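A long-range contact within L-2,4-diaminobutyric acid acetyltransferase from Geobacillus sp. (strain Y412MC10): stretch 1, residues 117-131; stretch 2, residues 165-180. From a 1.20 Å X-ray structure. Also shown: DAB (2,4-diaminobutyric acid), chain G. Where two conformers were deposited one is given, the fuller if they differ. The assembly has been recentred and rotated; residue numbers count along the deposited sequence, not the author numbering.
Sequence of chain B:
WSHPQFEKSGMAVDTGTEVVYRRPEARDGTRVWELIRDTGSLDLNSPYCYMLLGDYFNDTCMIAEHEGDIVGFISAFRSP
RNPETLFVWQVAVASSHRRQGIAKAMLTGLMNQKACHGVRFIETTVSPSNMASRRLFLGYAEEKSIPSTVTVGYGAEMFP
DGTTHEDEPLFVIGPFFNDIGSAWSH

Stretch 1, residues 117-131: HGVRFIETTVSPSNM
Stretch 2, residues 165-180: HEDEPLFVIGPFFNDI

Residues 121-125 and 168-173 form neighbouring antiparallel strands, their N-to-C directions 163° apart and their axes approaching to 4.6 Å. Together the two stretches bury 1319 Å² (both sides summed). Ile122 pairs with Ile173 and Thr124 with Phe171 as hydrogen-bonded pairs (CA-CA 5.1 and 5.4 Å), while Glu123-Val172 and Thr125-Leu170 are the non-hydrogen-bonded pairs (4.7 and 4.5 Å).

In each hydrogen-bonded pair, both backbone amides and both carbonyls are satisfied. Ile122 N donates to Ile173 O at 2.9 Å and Ile173 N returns to Ile122 O at 2.8 Å; Thr124 N reaches Phe171 O at 3.1 Å and Phe171 N reaches Thr124 O at 2.8 Å. Val126 N continues the ladder to Pro169 O (3.1 Å). Several of these carbonyls also receive a CA-H contact, as from Glu123 CA to Phe171 O (3.3 Å) and from Thr125 CA to Pro169 O (3.1 Å).

Side chains alternate between the faces. Ile122 (m, t), Thr124 (t), Phe171 (m) and Ile173 (m, t) share one face, where Val126 (t) also packs on Phe171, its CB 3.7 Å from Phe171 CE1. Glu123 (m, t), Thr125 (p), Leu170 (t, p) and Val172 (t) occupy the other.

Beyond Ile173 the second stretch turns through Gly174 (phi/psi 144/179) and a cis peptide bond before Pro175. A CB on Gly174 would lie 2.6 Å from both Phe121 CD1 and Arg120 O. Phe121 (m) instead lies against the turn, with Pro175 CA over its ring face, 4.1 Å from the centroid. Arg120 O accepts from Phe176 N (2.8 Å), and the extended Arg120 side chain (t, t, t) carries its guanidinium to the residues that follow. Its NE donates to Phe177 O at 2.7 Å; NH2 adds a weak bond to Phe177 O (3.2 Å) and a salt bridge to Asp179 OD2 (2.7 Å). Asp179 OD2 and Pro175 CB lie over opposite faces of the guanidinium, and Arg120 CG sits over the Phe177 ring, 3.9 Å from its centroid.

At the opposite end, the carboxylates of Glu166 and Glu168 and the backbone carbonyl of Asp167 meet hydroxyls and amides of Thr125 and the loop that follows it. Glu168 (m, m, chi3 -3°) accepts at OE1 from Thr125 OG1 (2.6 Å) and from a water 2.7 Å away, whose oxygen in turn accepts from Ser127 N at 3.1 Å. Ser127 (m) donates OG to Asp167 O at 2.8 Å. Glu166 (m, t, chi3 -110°) uses both oxygens on Ser129 (p): OE2 accepts from Ser129 N at 2.7 Å, and OE1 from Ser129 OG at a very short 2.4 Å. Pro128 N, 3.2 Å from Glu166 OE2, has no hydrogen to share. His165 (t) donates ND1 to Glu166 O (2.7 Å).

The bound diaminobutyric acid, a ligand befitting the enzyme's name, engages both stretches: its ND donates to Thr125 O (2.9 Å), and its N to Glu168 OE2 (2.8 Å).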

# COMPACT_ATOMS: atom_id res chain seq x y z
N HIS B 117 15.14 6.04 -10.91
CA HIS B 117 16.10 7.07 -11.30
C HIS B 117 15.87 8.30 -10.43
O HIS B 117 14.74 8.76 -10.27
CB HIS B 117 15.87 7.44 -12.78
CG HIS B 117 16.66 8.60 -13.20
ND1 HIS B 117 16.19 9.91 -13.14
CD2 HIS B 117 17.89 8.67 -13.69
CE1 HIS B 117 17.17 10.69 -13.63
NE2 HIS B 117 18.16 9.95 -13.92
N GLY B 118 16.95 8.89 -9.95
CA GLY B 118 16.81 10.09 -9.16
C GLY B 118 16.52 9.85 -7.66
O GLY B 118 16.34 10.85 -6.97
N VAL B 119 16.40 8.63 -7.21
CA VAL B 119 16.18 8.41 -5.82
C VAL B 119 17.44 8.81 -5.07
O VAL B 119 18.55 8.34 -5.33
CB VAL B 119 15.84 6.95 -5.56
CG1 VAL B 119 15.96 6.61 -4.07
CG2 VAL B 119 14.46 6.60 -6.06
N ARG B 120 17.27 9.70 -4.11
CA ARG B 120 18.37 10.18 -3.34
C ARG B 120 18.44 9.59 -1.92
O ARG B 120 19.52 9.61 -1.32
CB ARG B 120 18.35 11.70 -3.33
CG ARG B 120 19.68 12.40 -3.13
CD ARG B 120 19.53 13.93 -3.14
NE ARG B 120 20.79 14.46 -2.70
CZ ARG B 120 21.02 15.21 -1.65
NH1 ARG B 120 19.94 15.74 -0.95
NH2 ARG B 120 22.24 15.65 -1.41
N PHE B 121 17.33 9.03 -1.42
CA PHE B 121 17.27 8.38 -0.13
C PHE B 121 16.44 7.11 -0.18
O PHE B 121 15.41 7.16 -0.88
CB PHE B 121 16.67 9.31 0.96
CG PHE B 121 17.52 10.53 1.24
CD1 PHE B 121 18.45 10.48 2.23
CD2 PHE B 121 17.30 11.67 0.58
CE1 PHE B 121 19.27 11.55 2.53
CE2 PHE B 121 18.07 12.83 0.88
CZ PHE B 121 19.09 12.70 1.84
N ILE B 122 16.80 6.12 0.60
CA ILE B 122 15.90 5.04 0.95
C ILE B 122 15.44 5.28 2.37
O ILE B 122 16.28 5.56 3.26
CB ILE B 122 16.56 3.69 0.81
CG1 ILE B 122 16.79 3.32 -0.66
CG2 ILE B 122 15.81 2.64 1.56
CD1 ILE B 122 17.67 2.07 -0.83
N GLU B 123 14.15 5.04 2.64
CA GLU B 123 13.58 4.89 3.97
C GLU B 123 13.06 3.52 4.18
O GLU B 123 12.40 3.04 3.19
CB GLU B 123 12.43 5.99 4.21
CG GLU B 123 12.96 7.37 4.49
CD GLU B 123 11.98 8.41 4.71
OE1 GLU B 123 12.37 9.61 4.75
OE2 GLU B 123 10.73 8.15 4.85
N THR B 124 13.20 2.92 5.34
CA THR B 124 12.64 1.61 5.64
C THR B 124 12.59 1.51 7.16
O THR B 124 13.39 2.16 7.80
CB THR B 124 13.45 0.49 4.98
OG1 THR B 124 12.72 -0.70 4.98
CG2 THR B 124 14.79 0.29 5.63
N THR B 125 11.73 0.66 7.67
CA THR B 125 11.82 0.43 9.12
C THR B 125 12.28 -1.00 9.37
O THR B 125 11.95 -1.93 8.61
CB THR B 125 10.47 0.69 9.81
OG1 THR B 125 9.49 -0.31 9.50
CG2 THR B 125 9.96 2.05 9.59
N VAL B 126 13.08 -1.17 10.45
CA VAL B 126 13.64 -2.49 10.70
C VAL B 126 13.59 -2.75 12.23
O VAL B 126 14.34 -2.09 12.98
CB VAL B 126 15.07 -2.63 10.21
CG1 VAL B 126 15.48 -4.11 10.37
CG2 VAL B 126 15.25 -2.22 8.79
N SER B 127 12.91 -3.72 12.66
CA SER B 127 12.83 -3.85 14.02
C SER B 127 14.06 -4.44 14.58
O SER B 127 15.04 -4.89 13.86
CB SER B 127 11.65 -4.75 14.31
OG SER B 127 10.21 -4.28 13.96
N PRO B 128 13.99 -4.62 15.89
CA PRO B 128 15.19 -5.35 16.47
C PRO B 128 15.39 -6.80 16.23
O PRO B 128 16.40 -7.33 16.02
CB PRO B 128 15.15 -4.99 17.92
CG PRO B 128 14.44 -3.64 18.01
CD PRO B 128 13.37 -3.71 16.87
N SER B 129 14.29 -7.53 16.09
CA SER B 129 14.42 -8.97 15.77
C SER B 129 14.70 -9.32 14.34
O SER B 129 15.06 -10.47 14.04
CB SER B 129 13.25 -9.74 16.19
OG SER B 129 12.29 -9.66 15.26
N ASN B 130 14.65 -8.32 13.45
CA ASN B 130 14.90 -8.53 12.03
C ASN B 130 16.37 -8.23 11.85
O ASN B 130 16.84 -7.29 11.11
CB ASN B 130 13.97 -7.66 11.25
CG ASN B 130 12.56 -8.13 11.17
OD1 ASN B 130 11.96 -8.61 12.17
ND2 ASN B 130 11.91 -7.78 10.07
N MET B 131 17.19 -9.08 12.43
CA MET B 131 18.56 -8.89 12.56
C MET B 131 19.34 -8.93 11.11
O MET B 131 20.24 -8.14 10.73
CB MET B 131 18.91 -10.09 13.49
CG MET B 131 18.44 -9.88 14.92
SD MET B 131 18.60 -11.33 15.98
CE MET B 131 17.47 -12.38 15.04
N HIS B 165 3.82 -5.92 19.36
CA HIS B 165 4.56 -5.70 18.16
C HIS B 165 5.83 -5.00 18.59
O HIS B 165 5.82 -4.12 19.48
CB HIS B 165 3.80 -4.79 17.20
CG HIS B 165 4.29 -4.78 15.79
ND1 HIS B 165 5.44 -4.14 15.39
CD2 HIS B 165 3.79 -5.36 14.70
CE1 HIS B 165 5.60 -4.30 14.07
NE2 HIS B 165 4.60 -5.05 13.62
N GLU B 166 6.92 -5.27 17.94
CA GLU B 166 8.15 -4.62 18.15
C GLU B 166 8.16 -3.15 17.66
O GLU B 166 7.35 -2.81 16.77
CB GLU B 166 9.36 -5.30 17.55
CG GLU B 166 9.72 -6.71 18.12
CD GLU B 166 10.87 -7.24 17.17
OE1 GLU B 166 10.66 -8.20 16.36
OE2 GLU B 166 12.08 -6.76 17.37
N ASP B 167 9.03 -2.32 18.19
CA ASP B 167 9.29 -1.05 17.58
C ASP B 167 9.74 -1.24 16.13
O ASP B 167 10.39 -2.19 15.74
CB ASP B 167 10.45 -0.29 18.27
CG ASP B 167 10.17 0.14 19.74
OD1 ASP B 167 9.03 0.26 20.08
OD2 ASP B 167 11.15 0.28 20.47
N GLU B 168 9.43 -0.20 15.32
CA GLU B 168 9.79 -0.14 13.87
C GLU B 168 10.60 1.16 13.66
O GLU B 168 10.07 2.11 13.09
CB GLU B 168 8.54 -0.14 13.03
CG GLU B 168 7.85 -1.49 13.01
CD GLU B 168 8.42 -2.52 12.06
OE1 GLU B 168 9.38 -2.22 11.31
OE2 GLU B 168 7.86 -3.64 12.05
N PRO B 169 11.85 1.22 14.09
CA PRO B 169 12.63 2.45 13.91
C PRO B 169 12.88 2.68 12.42
O PRO B 169 13.02 1.75 11.61
CB PRO B 169 13.92 2.16 14.62
CG PRO B 169 13.90 0.72 14.78
CD PRO B 169 12.59 0.19 14.81
N LEU B 170 12.97 3.95 12.06
CA LEU B 170 13.16 4.39 10.66
C LEU B 170 14.61 4.56 10.31
O LEU B 170 15.33 5.34 10.94
CB LEU B 170 12.40 5.72 10.43
CG LEU B 170 12.42 6.25 9.05
CD1 LEU B 170 11.63 5.37 8.08
CD2 LEU B 170 11.92 7.70 9.03
N PHE B 171 15.05 3.82 9.30
CA PHE B 171 16.38 3.95 8.74
C PHE B 171 16.23 4.84 7.57
O PHE B 171 15.39 4.67 6.68
CB PHE B 171 16.90 2.56 8.30
CG PHE B 171 17.34 1.66 9.43
CD1 PHE B 171 16.42 1.21 10.39
CD2 PHE B 171 18.64 1.31 9.56
CE1 PHE B 171 16.80 0.42 11.47
CE2 PHE B 171 19.00 0.44 10.62
CZ PHE B 171 18.11 0.17 11.65
N VAL B 172 17.11 5.82 7.46
CA VAL B 172 17.23 6.77 6.33
C VAL B 172 18.63 6.58 5.73
O VAL B 172 19.64 6.90 6.44
CB VAL B 172 16.99 8.23 6.70
CG1 VAL B 172 17.13 9.16 5.48
CG2 VAL B 172 15.60 8.38 7.31
N ILE B 173 18.72 6.13 4.51
CA ILE B 173 20.00 5.85 3.86
C ILE B 173 20.18 6.81 2.72
O ILE B 173 19.32 6.95 1.87
CB ILE B 173 20.04 4.46 3.34
CG1 ILE B 173 19.89 3.40 4.49
CG2 ILE B 173 21.32 4.16 2.57
CD1 ILE B 173 19.51 2.05 4.03
N GLY B 174 21.26 7.55 2.75
CA GLY B 174 21.52 8.58 1.78
C GLY B 174 22.19 9.75 2.37
O GLY B 174 22.44 9.82 3.56
N PRO B 175 22.50 10.79 1.50
CA PRO B 175 22.08 10.88 0.10
C PRO B 175 22.94 10.08 -0.81
O PRO B 175 24.14 9.93 -0.68
CB PRO B 175 22.27 12.34 -0.22
CG PRO B 175 23.38 12.80 0.75
CD PRO B 175 23.15 12.02 1.98
N PHE B 176 22.28 9.49 -1.86
CA PHE B 176 23.01 8.68 -2.84
C PHE B 176 23.83 9.53 -3.78
O PHE B 176 24.76 9.04 -4.43
CB PHE B 176 22.09 7.77 -3.66
CG PHE B 176 21.53 6.70 -2.84
CD1 PHE B 176 22.29 5.65 -2.51
CD2 PHE B 176 20.23 6.64 -2.55
CE1 PHE B 176 21.79 4.62 -1.74
CE2 PHE B 176 19.72 5.60 -1.87
CZ PHE B 176 20.43 4.63 -1.34
N PHE B 177 23.50 10.81 -3.92
CA PHE B 177 24.21 11.68 -4.81
C PHE B 177 24.09 13.09 -4.33
O PHE B 177 23.20 13.45 -3.54
CB PHE B 177 23.80 11.57 -6.28
CG PHE B 177 22.38 11.85 -6.57
CD1 PHE B 177 21.37 10.89 -6.44
CD2 PHE B 177 21.93 13.05 -7.00
CE1 PHE B 177 20.01 11.15 -6.67
CE2 PHE B 177 20.56 13.35 -7.21
CZ PHE B 177 19.66 12.38 -7.06
N ASN B 178 24.99 13.95 -4.76
CA ASN B 178 25.08 15.38 -4.34
C ASN B 178 23.98 16.20 -4.93
O ASN B 178 23.39 15.89 -5.95
CB ASN B 178 26.42 15.95 -4.77
CG ASN B 178 27.53 15.48 -3.86
OD1 ASN B 178 27.89 16.17 -2.87
ND2 ASN B 178 28.22 14.41 -4.26
N ASP B 179 23.67 17.30 -4.23
CA ASP B 179 22.88 18.41 -4.78
C ASP B 179 23.62 19.14 -5.86
O ASP B 179 24.75 19.52 -5.76
CB ASP B 179 22.59 19.34 -3.58
CG ASP B 179 21.43 18.61 -2.68
OD1 ASP B 179 20.29 18.31 -3.23
OD2 ASP B 179 21.67 18.33 -1.50
N ILE B 180 23.06 19.12 -7.01
CA ILE B 180 23.81 19.54 -8.25
C ILE B 180 23.15 20.91 -8.54
O ILE B 180 21.94 21.00 -8.92
CB ILE B 180 23.61 18.59 -9.44
CG1 ILE B 180 24.10 17.14 -9.14
CG2 ILE B 180 24.36 19.09 -10.64
CD1 ILE B 180 25.42 17.01 -8.52
N DAB G . 7.05 -5.11 9.87
CA DAB G . 6.69 -4.22 8.73
C DAB G . 6.03 -5.08 7.67
O DAB G . 5.43 -4.47 6.79
CB DAB G . 7.90 -3.47 8.19
CG DAB G . 8.92 -4.31 7.48
ND DAB G . 10.03 -3.44 7.00
OXT DAB G . 6.15 -6.30 7.70
O HOH W 1 10.76 -4.44 10.59